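Local coordinates for putative methylthioribose-1-phosphate isomerase (Archaeoglobus fulgidus, PDB 1T5O), which probably catalyses the interconversion of 5-methylthioribose 1-phosphate and 5-methylthioribulose 1-phosphate, an isomerisation in methionine biosynthesis, at residues A[227-233]-A[259-265]; A[235-240]-A[270-276]; A[242-248]-A[307-313]. The contacts are given in a common frame with arbitrary orientation. Residue numbers count along the deposited sequence, not the author numbering.

Contact 1 of 3, residues A[227-233]-A[259-265]; sequences DKVIVGA and IPFYVAA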
loop_
_atom_site.group_PDB
_atom_site.type_symbol
_atom_site.label_atom_id
_atom_site.label_comp_id
_atom_site.label_asym_id
_atom_site.label_seq_id
_atom_site.Cartn_x
_atom_site.Cartn_y
_atom_site.Cartn_z
ATOM N N ASP A 227 15.069 14.104 1.435
ATOM C CA ASP A 227 15.413 15.504 1.151
ATOM C C ASP A 227 14.440 16.105 0.144
ATOM O O ASP A 227 14.115 17.277 0.210
ATOM C CB ASP A 227 16.842 15.599 0.599
ATOM C CG ASP A 227 17.868 15.176 1.616
ATOM O OD1 ASP A 227 17.997 15.867 2.642
ATOM O OD2 ASP A 227 18.513 14.140 1.417
ATOM N N LYS A 228 13.962 15.305 -0.799
ATOM C CA LYS A 228 13.040 15.855 -1.776
ATOM C C LYS A 228 12.208 14.741 -2.358
ATOM O O LYS A 228 12.578 13.573 -2.298
ATOM C CB LYS A 228 13.785 16.532 -2.951
ATOM C CG LYS A 228 15.229 16.999 -2.703
ATOM C CD LYS A 228 15.337 18.460 -3.111
ATOM C CE LYS A 228 16.756 18.909 -3.333
ATOM N NZ LYS A 228 17.393 19.321 -2.115
ATOM N N VAL A 229 11.075 15.124 -2.927
ATOM C CA VAL A 229 10.203 14.169 -3.580
ATOM C C VAL A 229 10.156 14.571 -5.052
ATOM O O VAL A 229 10.047 15.757 -5.358
ATOM C CB VAL A 229 8.742 14.244 -3.039
ATOM C CG1 VAL A 229 7.878 13.249 -3.794
ATOM C CG2 VAL A 229 8.695 13.946 -1.530
ATOM N N ILE A 230 10.260 13.604 -5.955
ATOM C CA ILE A 230 10.111 13.912 -7.385
ATOM C C ILE A 230 9.231 12.825 -8.001
ATOM O O ILE A 230 9.538 11.634 -7.915
ATOM C CB ILE A 230 11.460 13.959 -8.197
ATOM C CG1 ILE A 230 12.474 14.907 -7.542
ATOM C CG2 ILE A 230 11.168 14.492 -9.621
ATOM C CD1 ILE A 230 13.843 15.001 -8.320
ATOM N N VAL A 231 8.113 13.242 -8.579
ATOM C CA VAL A 231 7.204 12.298 -9.212
ATOM C C VAL A 231 6.937 12.766 -10.638
ATOM O O VAL A 231 7.326 13.873 -11.041
ATOM C CB VAL A 231 5.837 12.198 -8.465
ATOM C CG1 VAL A 231 6.058 11.646 -7.049
ATOM C CG2 VAL A 231 5.143 13.563 -8.436
ATOM N N GLY A 232 6.305 11.907 -11.422
ATOM C CA GLY A 232 5.979 12.300 -12.781
ATOM C C GLY A 232 4.524 12.760 -12.766
ATOM O O GLY A 232 3.959 13.017 -11.687
ATOM N N ALA A 233 3.919 12.857 -13.946
ATOM C CA ALA A 233 2.527 13.283 -14.059
ATOM C C ALA A 233 1.853 12.634 -15.252
ATOM O O ALA A 233 2.483 12.388 -16.278
ATOM C CB ALA A 233 2.440 14.774 -14.228
ATOM N N ILE A 259 8.866 19.306 2.904
ATOM C CA ILE A 259 9.791 18.640 2.010
ATOM C C ILE A 259 9.449 19.040 0.580
ATOM O O ILE A 259 8.319 18.890 0.166
ATOM C CB ILE A 259 9.686 17.127 2.177
ATOM C CG1 ILE A 259 10.056 16.788 3.622
ATOM C CG2 ILE A 259 10.574 16.424 1.163
ATOM C CD1 ILE A 259 10.310 15.317 3.862
ATOM N N PRO A 260 10.436 19.570 -0.180
ATOM C CA PRO A 260 10.159 19.978 -1.569
ATOM C C PRO A 260 9.526 18.841 -2.360
ATOM O O PRO A 260 10.006 17.704 -2.304
ATOM C CB PRO A 260 11.548 20.385 -2.105
ATOM C CG PRO A 260 12.251 20.924 -0.827
ATOM C CD PRO A 260 11.813 19.915 0.231
ATOM N N PHE A 261 8.429 19.147 -3.065
ATOM C CA PHE A 261 7.708 18.148 -3.862
ATOM C C PHE A 261 7.721 18.615 -5.327
ATOM O O PHE A 261 7.131 19.639 -5.688
ATOM C CB PHE A 261 6.264 18.011 -3.333
ATOM C CG PHE A 261 5.464 16.921 -4.003
ATOM C CD1 PHE A 261 5.377 15.645 -3.435
ATOM C CD2 PHE A 261 4.745 17.190 -5.177
ATOM C CE1 PHE A 261 4.585 14.655 -4.007
ATOM C CE2 PHE A 261 3.945 16.199 -5.762
ATOM C CZ PHE A 261 3.864 14.936 -5.181
ATOM N N TYR A 262 8.425 17.873 -6.163
ATOM C CA TYR A 262 8.542 18.242 -7.569
ATOM C C TYR A 262 7.811 17.292 -8.499
ATOM O O TYR A 262 7.743 16.093 -8.240
ATOM C CB TYR A 262 10.032 18.280 -7.969
ATOM C CG TYR A 262 10.825 19.292 -7.189
ATOM C CD1 TYR A 262 10.507 20.653 -7.254
ATOM C CD2 TYR A 262 11.895 18.888 -6.366
ATOM C CE1 TYR A 262 11.225 21.577 -6.531
ATOM C CE2 TYR A 262 12.632 19.820 -5.621
ATOM C CZ TYR A 262 12.293 21.154 -5.712
ATOM O OH TYR A 262 13.015 22.083 -5.023
ATOM N N VAL A 263 7.257 17.844 -9.572
ATOM C CA VAL A 263 6.588 17.029 -10.577
ATOM C C VAL A 263 7.359 17.256 -11.890
ATOM O O VAL A 263 7.495 18.389 -12.368
ATOM C CB VAL A 263 5.101 17.440 -10.787
ATOM C CG1 VAL A 263 4.546 16.641 -11.939
ATOM C CG2 VAL A 263 4.275 17.170 -9.505
ATOM N N ALA A 264 7.887 16.185 -12.453
ATOM C CA ALA A 264 8.643 16.301 -13.696
ATOM C C ALA A 264 7.729 15.878 -14.847
ATOM O O ALA A 264 7.251 14.744 -14.875
ATOM C CB ALA A 264 9.896 15.384 -13.635
ATOM N N ALA A 265 7.471 16.783 -15.790
ATOM C CA ALA A 265 6.615 16.427 -16.939
ATOM C C ALA A 265 6.833 17.382 -18.078
ATOM O O ALA A 265 6.974 18.572 -17.855
ATOM C CB ALA A 265 5.140 16.451 -16.553
HETATM O O HOH W 1 5.879 12.740 -16.298
#

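Contact 2 of 3, residues A[235-240]-A[270-276]; sequences RIVRDA and FDWERTA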
loop_
_atom_site.group_PDB
_atom_site.type_symbol
_atom_site.label_atom_id
_atom_site.label_comp_id
_atom_site.label_asym_id
_atom_site.label_seq_id
_atom_site.Cartn_x
_atom_site.Cartn_y
_atom_site.Cartn_z
ATOM N N ARG A 235 -1.183 14.006 -16.216
ATOM C CA ARG A 235 -1.868 15.145 -16.795
ATOM C C ARG A 235 -1.865 16.310 -15.829
ATOM O O ARG A 235 -2.176 16.145 -14.648
ATOM C CB ARG A 235 -3.309 14.777 -17.112
ATOM C CG ARG A 235 -3.869 15.648 -18.193
ATOM C CD ARG A 235 -5.141 16.273 -17.770
ATOM N NE ARG A 235 -6.280 15.368 -17.742
ATOM C CZ ARG A 235 -6.710 14.628 -18.766
ATOM N NH1 ARG A 235 -6.080 14.642 -19.935
ATOM N NH2 ARG A 235 -7.842 13.932 -18.647
ATOM N N ILE A 236 -1.554 17.496 -16.337
ATOM C CA ILE A 236 -1.516 18.669 -15.481
ATOM C C ILE A 236 -2.519 19.712 -15.955
ATOM O O ILE A 236 -2.423 20.207 -17.078
ATOM C CB ILE A 236 -0.103 19.270 -15.448
ATOM C CG1 ILE A 236 0.889 18.193 -14.931
ATOM C CG2 ILE A 236 -0.108 20.543 -14.545
ATOM C CD1 ILE A 236 2.361 18.573 -14.921
ATOM N N VAL A 237 -3.493 20.018 -15.095
ATOM C CA VAL A 237 -4.526 21.005 -15.408
ATOM C C VAL A 237 -4.254 22.248 -14.560
ATOM O O VAL A 237 -3.324 22.247 -13.748
ATOM C CB VAL A 237 -5.951 20.427 -15.175
ATOM C CG1 VAL A 237 -6.169 19.239 -16.128
ATOM C CG2 VAL A 237 -6.144 20.005 -13.701
ATOM N N ARG A 238 -5.057 23.297 -14.723
ATOM C CA ARG A 238 -4.780 24.544 -14.031
ATOM C C ARG A 238 -4.742 24.550 -12.529
ATOM O O ARG A 238 -4.102 25.427 -11.950
ATOM C CB ARG A 238 -5.713 25.658 -14.517
ATOM C CG ARG A 238 -5.497 25.979 -15.984
ATOM C CD ARG A 238 -5.875 27.408 -16.324
ATOM N NE ARG A 238 -7.195 27.773 -15.850
ATOM C CZ ARG A 238 -8.336 27.414 -16.425
ATOM N NH1 ARG A 238 -8.335 26.660 -17.520
ATOM N NH2 ARG A 238 -9.484 27.823 -15.906
ATOM N N ASP A 239 -5.421 23.608 -11.890
ATOM C CA ASP A 239 -5.406 23.557 -10.432
ATOM C C ASP A 239 -4.898 22.239 -9.890
ATOM O O ASP A 239 -4.993 21.990 -8.685
ATOM C CB ASP A 239 -6.807 23.816 -9.880
ATOM C CG ASP A 239 -7.874 22.884 -10.483
ATOM O OD1 ASP A 239 -9.015 22.921 -9.999
ATOM O OD2 ASP A 239 -7.595 22.124 -11.442
ATOM N N ALA A 240 -4.355 21.369 -10.738
ATOM C CA ALA A 240 -3.907 20.089 -10.185
ATOM C C ALA A 240 -3.060 19.205 -11.060
ATOM O O ALA A 240 -3.080 19.309 -12.270
ATOM C CB ALA A 240 -5.127 19.268 -9.710
ATOM N N PHE A 270 0.742 18.895 -20.122
ATOM C CA PHE A 270 -0.131 19.936 -19.618
ATOM C C PHE A 270 -1.412 19.965 -20.476
ATOM O O PHE A 270 -1.355 19.707 -21.667
ATOM C CB PHE A 270 0.555 21.299 -19.671
ATOM C CG PHE A 270 1.669 21.452 -18.658
ATOM C CD1 PHE A 270 2.853 20.698 -18.774
ATOM C CD2 PHE A 270 1.528 22.331 -17.593
ATOM C CE1 PHE A 270 3.893 20.832 -17.820
ATOM C CE2 PHE A 270 2.554 22.471 -16.646
ATOM C CZ PHE A 270 3.730 21.730 -16.757
ATOM N N ASP A 271 -2.545 20.251 -19.844
ATOM C CA ASP A 271 -3.871 20.322 -20.504
ATOM C C ASP A 271 -4.423 21.585 -19.832
ATOM O O ASP A 271 -5.393 21.523 -19.076
ATOM C CB ASP A 271 -4.700 19.082 -20.117
ATOM C CG ASP A 271 -5.958 18.899 -20.977
ATOM O OD1 ASP A 271 -6.271 19.753 -21.848
ATOM O OD2 ASP A 271 -6.640 17.881 -20.777
ATOM N N TRP A 272 -3.809 22.729 -20.155
ATOM C CA TRP A 272 -4.109 23.999 -19.494
ATOM C C TRP A 272 -5.455 24.665 -19.716
ATOM O O TRP A 272 -5.761 25.651 -19.034
ATOM C CB TRP A 272 -2.978 25.008 -19.774
ATOM C CG TRP A 272 -2.681 25.936 -18.611
ATOM C CD1 TRP A 272 -2.823 27.289 -18.585
ATOM C CD2 TRP A 272 -2.195 25.557 -17.313
ATOM N NE1 TRP A 272 -2.461 27.782 -17.348
ATOM C CE2 TRP A 272 -2.070 26.738 -16.552
ATOM C CE3 TRP A 272 -1.855 24.331 -16.723
ATOM C CZ2 TRP A 272 -1.621 26.736 -15.220
ATOM C CZ3 TRP A 272 -1.403 24.325 -15.392
ATOM C CH2 TRP A 272 -1.296 25.533 -14.662
ATOM N N GLU A 273 -6.249 24.153 -20.661
ATOM C CA GLU A 273 -7.583 24.703 -20.870
ATOM C C GLU A 273 -8.541 24.123 -19.804
ATOM O O GLU A 273 -9.623 24.637 -19.567
ATOM C CB GLU A 273 -8.101 24.320 -22.258
ATOM C CG GLU A 273 -7.328 24.969 -23.410
ATOM C CD GLU A 273 -7.534 26.477 -23.495
ATOM O OE1 GLU A 273 -8.294 27.043 -22.677
ATOM O OE2 GLU A 273 -6.933 27.102 -24.391
ATOM N N ARG A 274 -8.123 23.044 -19.160
ATOM C CA ARG A 274 -8.980 22.378 -18.183
ATOM C C ARG A 274 -8.625 22.651 -16.720
ATOM O O ARG A 274 -7.551 23.184 -16.409
ATOM C CB ARG A 274 -8.888 20.863 -18.407
ATOM C CG ARG A 274 -9.074 20.352 -19.867
ATOM C CD ARG A 274 -10.555 20.119 -20.248
ATOM N NE ARG A 274 -11.238 21.372 -20.565
ATOM C CZ ARG A 274 -11.056 22.082 -21.676
ATOM N NH1 ARG A 274 -10.203 21.678 -22.613
ATOM N NH2 ARG A 274 -11.757 23.196 -21.865
ATOM N N THR A 275 -9.555 22.270 -15.837
ATOM C CA THR A 275 -9.357 22.311 -14.392
ATOM C C THR A 275 -9.730 20.906 -13.924
ATOM O O THR A 275 -10.265 20.098 -14.701
ATOM C CB THR A 275 -10.209 23.362 -13.661
ATOM O OG1 THR A 275 -11.594 23.175 -13.966
ATOM C CG2 THR A 275 -9.747 24.753 -14.041
ATOM N N ALA A 276 -9.430 20.600 -12.664
ATOM C CA ALA A 276 -9.676 19.273 -12.150
ATOM C C ALA A 276 -11.106 18.835 -12.291
ATOM O O ALA A 276 -11.347 17.676 -12.504
ATOM C CB ALA A 276 -9.217 19.162 -10.666
HETATM O O HOH W 2 -11.228 26.157 -17.795
#

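Contact 3 of 3, residues A[242-248]-A[307-313]; sequences FNKIGTY and PAFDPTP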
loop_
_atom_site.group_PDB
_atom_site.type_symbol
_atom_site.label_atom_id
_atom_site.label_comp_id
_atom_site.label_asym_id
_atom_site.label_seq_id
_atom_site.Cartn_x
_atom_site.Cartn_y
_atom_site.Cartn_z
ATOM N N PHE A 242 -2.583 15.346 -12.040
ATOM C CA PHE A 242 -3.130 13.996 -11.950
ATOM C C PHE A 242 -1.972 13.001 -12.171
ATOM O O PHE A 242 -1.226 13.110 -13.148
ATOM C CB PHE A 242 -4.244 13.748 -12.989
ATOM C CG PHE A 242 -5.559 14.453 -12.663
ATOM C CD1 PHE A 242 -5.740 15.802 -12.980
ATOM C CD2 PHE A 242 -6.588 13.778 -12.003
ATOM C CE1 PHE A 242 -6.920 16.471 -12.646
ATOM C CE2 PHE A 242 -7.785 14.444 -11.658
ATOM C CZ PHE A 242 -7.942 15.804 -11.987
ATOM N N ASN A 243 -1.800 12.053 -11.246
ATOM C CA ASN A 243 -0.731 11.057 -11.389
ATOM C C ASN A 243 -1.224 9.768 -10.739
ATOM O O ASN A 243 -2.305 9.766 -10.164
ATOM C CB ASN A 243 0.557 11.574 -10.723
ATOM C CG ASN A 243 1.762 10.774 -11.126
ATOM O OD1 ASN A 243 1.988 10.543 -12.316
ATOM N ND2 ASN A 243 2.546 10.327 -10.142
ATOM N N LYS A 244 -0.458 8.676 -10.846
ATOM C CA LYS A 244 -0.847 7.380 -10.262
ATOM C C LYS A 244 -1.439 7.538 -8.852
ATOM O O LYS A 244 -0.843 8.234 -8.018
ATOM C CB LYS A 244 0.378 6.445 -10.194
ATOM C CG LYS A 244 0.077 5.087 -9.555
ATOM C CD LYS A 244 -1.009 4.341 -10.334
ATOM C CE LYS A 244 -0.606 4.166 -11.803
ATOM N NZ LYS A 244 -1.608 3.440 -12.656
ATOM N N ILE A 245 -2.582 6.903 -8.564
ATOM C CA ILE A 245 -3.167 7.059 -7.215
ATOM C C ILE A 245 -2.123 6.884 -6.129
ATOM O O ILE A 245 -1.300 5.970 -6.173
ATOM C CB ILE A 245 -4.262 6.021 -6.789
ATOM C CG1 ILE A 245 -4.506 5.052 -7.908
ATOM C CG2 ILE A 245 -5.491 6.731 -6.140
ATOM C CD1 ILE A 245 -3.545 3.958 -7.848
ATOM N N GLY A 246 -2.202 7.749 -5.127
ATOM C CA GLY A 246 -1.274 7.663 -4.015
ATOM C C GLY A 246 -0.384 8.878 -4.004
ATOM O O GLY A 246 0.089 9.309 -2.952
ATOM N N THR A 247 -0.166 9.440 -5.189
ATOM C CA THR A 247 0.682 10.614 -5.324
ATOM C C THR A 247 0.188 11.748 -4.418
ATOM O O THR A 247 0.994 12.379 -3.709
ATOM C CB THR A 247 0.729 11.107 -6.799
ATOM O OG1 THR A 247 1.234 10.060 -7.628
ATOM C CG2 THR A 247 1.629 12.329 -6.926
ATOM N N TYR A 248 -1.118 11.993 -4.421
ATOM C CA TYR A 248 -1.676 13.064 -3.584
ATOM C C TYR A 248 -1.342 12.816 -2.110
ATOM O O TYR A 248 -0.933 13.746 -1.388
ATOM C CB TYR A 248 -3.211 13.181 -3.765
ATOM C CG TYR A 248 -3.858 14.048 -2.692
ATOM C CD1 TYR A 248 -4.754 13.495 -1.754
ATOM C CD2 TYR A 248 -3.518 15.395 -2.567
ATOM C CE1 TYR A 248 -5.291 14.288 -0.713
ATOM C CE2 TYR A 248 -4.039 16.188 -1.541
ATOM C CZ TYR A 248 -4.932 15.620 -0.618
ATOM O OH TYR A 248 -5.469 16.405 0.375
ATOM N N PRO A 307 -9.581 3.721 -7.780
ATOM C CA PRO A 307 -9.327 4.792 -8.756
ATOM C C PRO A 307 -7.919 4.668 -9.344
ATOM O O PRO A 307 -6.983 4.279 -8.647
ATOM C CB PRO A 307 -9.485 6.063 -7.931
ATOM C CG PRO A 307 -8.969 5.595 -6.532
ATOM C CD PRO A 307 -9.656 4.249 -6.401
ATOM N N ALA A 308 -7.762 5.024 -10.614
ATOM C CA ALA A 308 -6.459 4.900 -11.273
ATOM C C ALA A 308 -5.490 6.024 -10.927
ATOM O O ALA A 308 -4.275 5.824 -10.929
ATOM C CB ALA A 308 -6.647 4.824 -12.821
ATOM N N PHE A 309 -6.028 7.204 -10.648
ATOM C CA PHE A 309 -5.208 8.365 -10.326
ATOM C C PHE A 309 -5.857 9.172 -9.228
ATOM O O PHE A 309 -7.000 8.922 -8.842
ATOM C CB PHE A 309 -5.138 9.340 -11.526
ATOM C CG PHE A 309 -4.813 8.693 -12.848
ATOM C CD1 PHE A 309 -5.826 8.331 -13.722
ATOM C CD2 PHE A 309 -3.493 8.454 -13.209
ATOM C CE1 PHE A 309 -5.534 7.733 -14.943
ATOM C CE2 PHE A 309 -3.183 7.859 -14.422
ATOM C CZ PHE A 309 -4.205 7.495 -15.296
ATOM N N ASP A 310 -5.119 10.170 -8.748
ATOM C CA ASP A 310 -5.672 11.142 -7.832
ATOM C C ASP A 310 -5.139 12.512 -8.250
ATOM O O ASP A 310 -4.168 12.612 -8.996
ATOM C CB ASP A 310 -5.390 10.854 -6.326
ATOM C CG ASP A 310 -3.903 10.684 -5.961
ATOM O OD1 ASP A 310 -2.983 11.237 -6.606
ATOM O OD2 ASP A 310 -3.673 9.995 -4.939
ATOM N N PRO A 311 -5.814 13.584 -7.835
ATOM C CA PRO A 311 -5.372 14.934 -8.174
ATOM C C PRO A 311 -4.582 15.530 -7.002
ATOM O O PRO A 311 -5.024 15.481 -5.861
ATOM C CB PRO A 311 -6.674 15.685 -8.423
ATOM C CG PRO A 311 -7.729 14.931 -7.557
ATOM C CD PRO A 311 -7.172 13.562 -7.251
ATOM N N THR A 312 -3.395 16.040 -7.284
ATOM C CA THR A 312 -2.579 16.682 -6.261
ATOM C C THR A 312 -2.746 18.189 -6.529
ATOM O O THR A 312 -2.419 18.661 -7.627
ATOM C CB THR A 312 -1.061 16.304 -6.407
ATOM O OG1 THR A 312 -0.859 14.924 -6.070
ATOM C CG2 THR A 312 -0.205 17.171 -5.508
ATOM N N PRO A 313 -3.263 18.958 -5.547
ATOM C CA PRO A 313 -3.427 20.401 -5.774
ATOM C C PRO A 313 -2.059 21.045 -6.014
ATOM O O PRO A 313 -1.056 20.649 -5.395
ATOM C CB PRO A 313 -4.096 20.888 -4.485
ATOM C CG PRO A 313 -3.591 19.906 -3.427
ATOM C CD PRO A 313 -3.608 18.584 -4.156
#

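Contact 1 of 3, residues A[227-233]-A[259-265]
Phe261 lays its ring alongside two valines of the neighbouring strand: its CD1 is 3.5 Å from CG1 of Val229, and its CZ is 3.8 Å from CG2 of Val231. Val263 extends the same apolar row, with its CG2 3.9 Å from CG2 of Val231 and its CG1 3.6 Å from CB of Ala233. Helix 247-256 covers this face, where Thr247 touches both Val231 and Phe261. The backbones beneath run parallel, their short axes 4.6 Å apart at closest approach and inclined by 23°. Four hydrogen bonds fix the register: Val229 N to Pro260 O (2.9 Å), Tyr262 N to Val229 O (2.8 Å), Val231 N to Tyr262 O (2.9 Å) and Ala264 N to Val231 O (2.8 Å). From 228-231 the chain runs through hairpin 235-237/240-244 and helix 247-256 before returning parallel as 261-264, a beta-alpha-beta crossover with an inserted hairpin, consistent with a Rossmann-like fold; strands 149-152 and 319-322 flank the pair in the mixed sheet. On the other face, Tyr262 presents its ring edge to Lys228, whose CD is 3.9 Å from CE2, while CG1 of Ile230 lies 4.2 Å from CB of Tyr262. The ammonium of Lys228 forms salt bridges with Glu145 and Asp148. Past the last direct bond the strands separate, and water 1 spans the gap, accepting from Ala233 N at 3.1 Å and donating to Ala264 O at 2.8 Å.

Contact 2 of 3, residues A[235-240]-A[270-276]
Backbone hydrogen bonds join the two segments at two points. Asp271 N donates to Ile236 O (2.8 Å), beside the single bridge of Ile236 with Phe270, and Arg238 N donates to Arg274 O (3.0 Å, 175° at the hydrogen). Each segment bends through a type I beta turn, Val237 to Ala240 and Asp271 to Arg274; the first connects strands 235-237 and 240-244 as a beta hairpin. Side chains add polar links to main-chain atoms: Asp239 OD2 accepts from Ala276 N at 2.7 Å, and Arg238 NH1 donates to Trp272 O at 3.2 Å, more weakly to Glu273 O at 3.2 Å. Water 2 also joins Arg238 NH1 (2.9 Å) to Glu273 O (2.8 Å). Two CH-pi contacts lie over ring faces: Ile236 CD1 is 4.1 Å from the Phe270 centroid, and Arg238 CG is 3.6 Å from the centroid of the Trp272 five-membered ring. Helix 331-338 packs against both aromatic residues. The one salt bridge, Arg235 NH1 to Asp271 OD2 at 3.4 Å, has its oxygen well out of the guanidinium plane, so it is purely electrostatic. Directed bonding to the irregular 270-276 segment therefore rests on peptide groups as acceptors or donors, with charge pairing secondary.

Contact 3 of 3, residues A[242-248]-A[307-313]
Strands 242-244 and 309-313 run antiparallel but strongly splayed, their short axes at 136° and 4.7 Å apart at closest approach. Asn243 and Asp310 form the hydrogen-bonded pair, with Asp310 N to Asn243 O at 3.2 Å and a weak return bond from Asn243 N to Asp310 O at 3.3 Å; Ile245 N to Ala308 O (3.1 Å) continues the ladder. A type II turn from Lys244 to Thr247 then leads into helix 247-256, with Gly246 at the N-cap. Its phi of 114° would jam a CB against the preceding carbonyl. The carboxylate of Asp310 reaches across to this helix start: OD2 accepts from Gly246 N at 2.7 Å and OD1 from Tyr248 N at 3.0 Å. Elsewhere, Pro311 CB sits over the Phe242 ring, 3.9 Å from its centroid, and Tyr248 CD2 meets Pro313 CD at 3.6 Å. The second subunit borders this region, where Tyr248 OH is hydrogen-bonded to its His257. Asn243 and Lys244 are predicted to bind substrate. Asn243 ND2 donates to Thr247 OG1 (2.8 Å), which donates to Lys244 O (2.8 Å). One buried carboxylate thus satisfies amides at a helix N-terminus, tying strand 309-313 to the turn that begins at Lys244.

Contact 1 lies in the mixed, mainly parallel sheet, whereas contacts 2 and 3 share the small antiparallel sheet through adjacent strands 235-237 and 240-244. Their centres are about 17 Å apart for contacts 1 and 2, and about 13 Å for contact 3 from either. Along the chain the three first segments come in succession, then the three second segments in the same order, so every pair interleaves. Helix 247-256 starts in contact 3 and leads back to strand 261-264 of contact 1. Asp234, the predicted proton donor, falls between 227-233 and 235-240 and touches Asn243 and Phe309, placing the probable active site where the two sheets meet.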